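Local structure of beta-lactamase (6N1N) at residues 83-88 / 96-101; 183-188 / 206-211. The protein probably hydrolyses beta-lactam antibiotics to substituted beta-amino acids, as expected of a class D beta-lactamase, a serine enzyme that forms an acyl-ester intermediate. All blocks are in the same frame, centred on the assembly; numbering follows the deposited sequence.

Contact 1: 83-88 / 96-101; sequences IENWNK and YEYSAL
Trp86 and Tyr98 meet through one straight hydrogen bond. A chi1 of -66° sets Trp86 CG anti to the carbonyl carbon; from there the ring extends toward 96-101. Its first ring carbon on that side, CD1, rests 3.7 Å from Ala100 CB. The next atom, NE1, donates to Tyr98 O at 3.0 Å with an N-H...O angle of 178°; the oxygen lies in the indole plane, whereas NE1 stands above the carbonyl plane. Farther round, CZ2 comes within 3.5 Å of Ser99 O. The indole is covered on both faces: Ile83 CB sits over the centre of one, and Ala100 CA over the other, nearer the rim. Tyr98 is matched by Asn85, whose CB lies 3.7 Å from the ring centroid in a CH-pi contact and whose amide stacks on the ring with planes 20° apart. The carbonyl that Trp86 grips belongs to the C-terminal turn of helix 92-98, where Ser99 closes a Schellman motif and Ala100 becomes the N-cap of helix 101-108. The run Ser99-Ala100-Leu101 is consistent with the Ser-X-Val/Leu motif of the class D active site. The loop between helices 56-63 and 92-98 is thereby fastened where two successive helices join.

Contact 2: 183-188 / 206-211; sequences EYTLRG and YIEAKE
Arg187 and Glu208 form a salt bridge over one face of an antiparallel strand pair, with NH1 2.9 Å from OE1. The oxygen lies near the guanidinium plane, yet NH1 meets it from above the carboxylate plane. Tyr206 runs beside Arg187 in the same direction, its ring 19° from the guanidinium plane and its CZ 3.5 Å from Arg187 CD. Beneath lie paired backbone bonds: Thr185 and Glu208 exchange two, as do Arg187 and Tyr206, both being hydrogen-bonded pairs. The other face is apolar and close: Ile207 CD1 packs 3.8 Å from Tyr184 CD1, and Leu186 CD1 lies 4.0 Å from Ile207 CB, with helix 228-245 covering Leu186 and Ile207.

Water enters the polar side. One molecule links Thr185 O, Tyr206 O and Arg187 NH1; another joins Arg187 NH2 to Glu208 OE1, while Arg187 NE is held by Lys173 O. With Glu208 OE1 and both waters in its plane, the guanidinium is fixed in its rotation. At the Glu183 and Lys210 side a water bridges Glu183 O, at 2.7 Å, and Lys210 N. Strands 184-195 and 198-209 form a beta hairpin, here joined near its open end, within the central sheet packed against helices that characterises serine beta-lactamases and penicillin-binding proteins.

In the fold
Contacts 1 and 2 illustrate how one fold combines two kinds of local closure: a loop tied to a helix junction, and neighbouring strands zipped into a sheet. Their centres are about 25 Å apart. Along the chain contact 1 closes before contact 2 opens. Contact 1 borders the predicted active site: in the conformer described, one of two, the side chain of Ser99 is about 5 Å from that of Ser51, the predicted acyl-ester nucleophile, and about 3 Å from a sulfate ion, probably from the crystallisation liquor. In that conformer Ser99 OG forms a hydrogen bond with Lys189 NZ. Lys189 directly follows 183-188, so strand 184-195 runs from contact 2 to this pocket, whereas contact 2 itself lies away from it.

Contact 1: 83-88 / 96-101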
loop_
_atom_site.group_PDB
_atom_site.type_symbol
_atom_site.label_atom_id
_atom_site.label_comp_id
_atom_site.label_asym_id
_atom_site.label_seq_id
_atom_site.Cartn_x
_atom_site.Cartn_y
_atom_site.Cartn_z
ATOM N N ILE A 83 3.240 15.107 -13.794
ATOM C CA ILE A 83 4.321 15.057 -12.808
ATOM C C ILE A 83 5.634 14.989 -13.570
ATOM O O ILE A 83 5.875 14.023 -14.302
ATOM C CB ILE A 83 4.208 13.841 -11.868
ATOM C CG1 ILE A 83 2.894 13.826 -11.092
ATOM C CG2 ILE A 83 5.373 13.808 -10.885
ATOM C CD1 ILE A 83 2.701 15.020 -10.176
ATOM N N GLU A 84 6.521 15.983 -13.365
ATOM C CA GLU A 84 7.737 16.049 -14.173
ATOM C C GLU A 84 8.624 14.819 -13.971
ATOM O O GLU A 84 9.255 14.346 -14.918
ATOM C CB GLU A 84 8.534 17.321 -13.857
ATOM C CG GLU A 84 8.146 18.543 -14.682
ATOM C CD GLU A 84 8.230 18.319 -16.188
ATOM O OE1 GLU A 84 8.966 17.414 -16.642
ATOM O OE2 GLU A 84 7.540 19.060 -16.918
ATOM N N ASN A 85 8.702 14.296 -12.742
ATOM C CA ASN A 85 9.525 13.117 -12.504
ATOM C C ASN A 85 9.061 11.907 -13.328
ATOM O O ASN A 85 9.807 10.928 -13.435
ATOM C CB ASN A 85 9.511 12.733 -11.024
ATOM C CG ASN A 85 10.504 13.526 -10.187
ATOM O OD1 ASN A 85 11.500 14.017 -10.684
ATOM N ND2 ASN A 85 10.213 13.650 -8.906
ATOM N N TRP A 86 7.837 11.936 -13.867
ATOM C CA TRP A 86 7.359 10.844 -14.715
ATOM C C TRP A 86 7.876 10.936 -16.139
ATOM O O TRP A 86 7.750 9.976 -16.892
ATOM C CB TRP A 86 5.826 10.829 -14.804
ATOM C CG TRP A 86 5.105 10.514 -13.528
ATOM C CD1 TRP A 86 5.653 10.059 -12.361
ATOM C CD2 TRP A 86 3.704 10.651 -13.284
ATOM N NE1 TRP A 86 4.674 9.899 -11.418
ATOM C CE2 TRP A 86 3.468 10.249 -11.959
ATOM C CE3 TRP A 86 2.616 11.085 -14.070
ATOM C CZ2 TRP A 86 2.199 10.272 -11.384
ATOM C CZ3 TRP A 86 1.355 11.091 -13.494
ATOM C CH2 TRP A 86 1.155 10.688 -12.174
ATOM N N ASN A 87 8.404 12.090 -16.536
ATOM C CA ASN A 87 8.654 12.388 -17.943
ATOM C C ASN A 87 10.091 12.039 -18.337
ATOM O O ASN A 87 10.862 12.867 -18.844
ATOM C CB ASN A 87 8.342 13.858 -18.206
ATOM C CG ASN A 87 6.864 14.186 -18.059
ATOM O OD1 ASN A 87 6.001 13.346 -18.324
ATOM N ND2 ASN A 87 6.564 15.406 -17.643
ATOM N N LYS A 88 10.435 10.769 -18.122
ATOM C CA LYS A 88 11.751 10.220 -18.422
ATOM C C LYS A 88 11.664 8.706 -18.314
ATOM O O LYS A 88 10.710 8.172 -17.750
ATOM C CB LYS A 88 12.809 10.747 -17.460
ATOM C CG LYS A 88 12.502 10.468 -16.014
ATOM C CD LYS A 88 13.504 11.135 -15.082
ATOM C CE LYS A 88 13.015 11.105 -13.638
ATOM N NZ LYS A 88 14.101 11.362 -12.642
ATOM N N TYR A 96 8.221 3.156 -8.436
ATOM C CA TYR A 96 7.612 3.009 -7.123
ATOM C C TYR A 96 7.666 4.321 -6.341
ATOM O O TYR A 96 6.652 4.791 -5.799
ATOM C CB TYR A 96 8.323 1.877 -6.374
ATOM C CG TYR A 96 7.712 1.494 -5.044
ATOM C CD1 TYR A 96 6.821 0.445 -4.942
ATOM C CD2 TYR A 96 8.040 2.181 -3.882
ATOM C CE1 TYR A 96 6.266 0.086 -3.735
ATOM C CE2 TYR A 96 7.491 1.840 -2.683
ATOM C CZ TYR A 96 6.609 0.793 -2.596
ATOM O OH TYR A 96 6.056 0.439 -1.384
ATOM N N GLU A 97 8.860 4.905 -6.241
ATOM C CA GLU A 97 9.025 6.115 -5.449
ATOM C C GLU A 97 8.128 7.240 -5.944
ATOM O O GLU A 97 7.503 7.945 -5.141
ATOM C CB GLU A 97 10.481 6.547 -5.484
ATOM C CG GLU A 97 10.729 7.847 -4.751
ATOM C CD GLU A 97 12.196 8.231 -4.733
ATOM O OE1 GLU A 97 13.044 7.330 -4.942
ATOM O OE2 GLU A 97 12.488 9.433 -4.509
ATOM N N TYR A 98 8.043 7.414 -7.256
ATOM C CA TYR A 98 7.280 8.486 -7.877
ATOM C C TYR A 98 5.822 8.128 -8.125
ATOM O O TYR A 98 5.067 8.977 -8.614
ATOM C CB TYR A 98 7.898 8.867 -9.230
ATOM C CG TYR A 98 9.325 9.301 -9.196
ATOM C CD1 TYR A 98 9.841 9.994 -8.111
ATOM C CD2 TYR A 98 10.171 9.021 -10.266
ATOM C CE1 TYR A 98 11.172 10.391 -8.096
ATOM C CE2 TYR A 98 11.477 9.412 -10.262
ATOM C CZ TYR A 98 11.976 10.099 -9.177
ATOM O OH TYR A 98 13.291 10.474 -9.209
ATOM N N SER A 99 5.442 6.878 -7.866
ATOM C CA SER A 99 4.095 6.402 -8.148
ATOM C C SER A 99 3.742 6.646 -9.615
ATOM O O SER A 99 2.676 7.167 -9.948
ATOM C CB SER A 99 3.100 7.069 -7.209
ATOM O OG SER A 99 3.521 6.848 -5.870
ATOM N N ALA A 100 4.651 6.231 -10.493
ATOM C CA ALA A 100 4.510 6.450 -11.937
ATOM C C ALA A 100 3.557 5.420 -12.533
ATOM O O ALA A 100 3.951 4.305 -12.879
ATOM C CB ALA A 100 5.869 6.403 -12.622
ATOM N N LEU A 101 2.285 5.806 -12.667
ATOM C CA LEU A 101 1.279 4.886 -13.175
ATOM C C LEU A 101 1.668 4.335 -14.536
ATOM O O LEU A 101 1.493 3.142 -14.794
ATOM C CB LEU A 101 -0.083 5.581 -13.237
ATOM C CG LEU A 101 -1.211 4.709 -13.798
ATOM C CD1 LEU A 101 -1.527 3.474 -12.939
ATOM C CD2 LEU A 101 -2.459 5.566 -13.984
#

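Contact 2: 183-188 / 206-211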
loop_
_atom_site.group_PDB
_atom_site.type_symbol
_atom_site.label_atom_id
_atom_site.label_comp_id
_atom_site.label_asym_id
_atom_site.label_seq_id
_atom_site.Cartn_x
_atom_site.Cartn_y
_atom_site.Cartn_z
ATOM N N GLU A 183 16.165 4.857 14.798
ATOM C CA GLU A 183 15.042 4.346 15.583
ATOM C C GLU A 183 14.188 3.335 14.819
ATOM O O GLU A 183 13.665 2.377 15.413
ATOM C CB GLU A 183 14.176 5.538 16.019
ATOM C CG GLU A 183 13.057 5.162 16.975
ATOM C CD GLU A 183 12.151 6.326 17.327
ATOM O OE1 GLU A 183 12.308 7.417 16.758
ATOM O OE2 GLU A 183 11.244 6.131 18.173
ATOM N N TYR A 184 13.967 3.551 13.523
ATOM C CA TYR A 184 12.984 2.748 12.810
ATOM C C TYR A 184 13.301 2.731 11.328
ATOM O O TYR A 184 13.941 3.639 10.807
ATOM C CB TYR A 184 11.556 3.294 13.003
ATOM C CG TYR A 184 11.331 4.707 12.519
ATOM C CD1 TYR A 184 11.101 4.981 11.191
ATOM C CD2 TYR A 184 11.311 5.767 13.416
ATOM C CE1 TYR A 184 10.880 6.297 10.759
ATOM C CE2 TYR A 184 11.087 7.057 13.012
ATOM C CZ TYR A 184 10.866 7.325 11.690
ATOM O OH TYR A 184 10.649 8.635 11.291
ATOM N N THR A 185 12.784 1.696 10.661
ATOM C CA THR A 185 12.789 1.583 9.210
ATOM C C THR A 185 11.334 1.483 8.789
ATOM O O THR A 185 10.634 0.539 9.184
ATOM C CB THR A 185 13.556 0.355 8.713
ATOM O OG1 THR A 185 14.909 0.449 9.150
ATOM C CG2 THR A 185 13.527 0.267 7.192
ATOM N N LEU A 186 10.891 2.462 8.017
ATOM C CA LEU A 186 9.517 2.568 7.579
ATOM C C LEU A 186 9.387 2.174 6.116
ATOM O O LEU A 186 10.095 2.699 5.253
ATOM C CB LEU A 186 9.039 4.005 7.796
ATOM C CG LEU A 186 7.667 4.368 7.248
ATOM C CD1 LEU A 186 6.553 3.577 8.001
ATOM C CD2 LEU A 186 7.440 5.881 7.312
ATOM N N ARG A 187 8.464 1.257 5.838
ATOM C CA ARG A 187 8.052 0.917 4.482
ATOM C C ARG A 187 6.575 1.277 4.362
ATOM O O ARG A 187 5.735 0.690 5.038
ATOM C CB ARG A 187 8.270 -0.568 4.203
ATOM C CG ARG A 187 9.710 -0.977 4.196
ATOM C CD ARG A 187 9.880 -2.480 4.213
ATOM N NE ARG A 187 11.273 -2.877 4.036
ATOM C CZ ARG A 187 12.156 -3.034 5.010
ATOM N NH1 ARG A 187 11.804 -2.827 6.265
ATOM N NH2 ARG A 187 13.404 -3.397 4.712
ATOM N N GLY A 188 6.247 2.288 3.566
ATOM C CA GLY A 188 4.856 2.685 3.448
ATOM C C GLY A 188 4.570 3.188 2.053
ATOM O O GLY A 188 5.451 3.797 1.435
ATOM N N TYR A 206 4.596 -1.329 6.707
ATOM C CA TYR A 206 5.003 -1.803 8.017
ATOM C C TYR A 206 6.231 -1.027 8.452
ATOM O O TYR A 206 7.009 -0.533 7.632
ATOM C CB TYR A 206 5.243 -3.323 8.052
ATOM C CG TYR A 206 6.367 -3.953 7.230
ATOM C CD1 TYR A 206 7.643 -4.119 7.766
ATOM C CD2 TYR A 206 6.130 -4.478 5.974
ATOM C CE1 TYR A 206 8.654 -4.768 7.052
ATOM C CE2 TYR A 206 7.161 -5.109 5.229
ATOM C CZ TYR A 206 8.420 -5.241 5.775
ATOM O OH TYR A 206 9.428 -5.900 5.073
ATOM N N ILE A 207 6.387 -0.926 9.762
ATOM C CA ILE A 207 7.480 -0.201 10.379
ATOM C C ILE A 207 8.199 -1.152 11.320
ATOM O O ILE A 207 7.565 -1.818 12.147
ATOM C CB ILE A 207 6.993 1.065 11.110
ATOM C CG1 ILE A 207 8.217 1.873 11.584
ATOM C CG2 ILE A 207 6.035 0.775 12.286
ATOM C CD1 ILE A 207 7.855 3.300 12.109
ATOM N N GLU A 208 9.520 -1.217 11.171
ATOM C CA GLU A 208 10.407 -1.975 12.053
ATOM C C GLU A 208 10.885 -1.036 13.152
ATOM O O GLU A 208 11.567 -0.041 12.876
ATOM C CB GLU A 208 11.593 -2.540 11.265
ATOM C CG GLU A 208 11.164 -3.560 10.205
ATOM C CD GLU A 208 12.240 -4.048 9.241
ATOM O OE1 GLU A 208 13.126 -3.257 8.858
ATOM O OE2 GLU A 208 12.178 -5.247 8.831
ATOM N N ALA A 209 10.546 -1.364 14.401
ATOM C CA ALA A 209 10.833 -0.497 15.534
ATOM C C ALA A 209 10.712 -1.320 16.804
ATOM O O ALA A 209 9.906 -2.251 16.869
ATOM C CB ALA A 209 9.870 0.690 15.598
ATOM N N LYS A 210 11.496 -0.950 17.816
ATOM C CA LYS A 210 11.325 -1.483 19.175
ATOM C C LYS A 210 11.447 -3.000 19.218
ATOM O O LYS A 210 10.665 -3.680 19.895
ATOM C CB LYS A 210 9.981 -1.052 19.777
ATOM C CG LYS A 210 9.827 0.454 19.974
ATOM C CD LYS A 210 8.577 0.765 20.779
ATOM C CE LYS A 210 8.789 0.534 22.268
ATOM N NZ LYS A 210 7.499 0.585 23.024
ATOM N N GLU A 211 12.432 -3.541 18.497
ATOM C CA GLU A 211 12.611 -4.987 18.364
ATOM C C GLU A 211 11.282 -5.657 18.039
ATOM O O GLU A 211 10.900 -6.664 18.627
ATOM C CB GLU A 211 13.250 -5.582 19.621
ATOM C CG GLU A 211 14.723 -5.219 19.787
ATOM C CD GLU A 211 15.375 -5.879 21.004
ATOM O OE1 GLU A 211 14.969 -5.562 22.146
ATOM O OE2 GLU A 211 16.283 -6.721 20.812
HETATM O O HOH W 1 12.854 1.676 17.870
HETATM O O HOH W 2 9.763 -1.502 7.584
HETATM O O HOH W 3 15.002 -3.680 7.043
#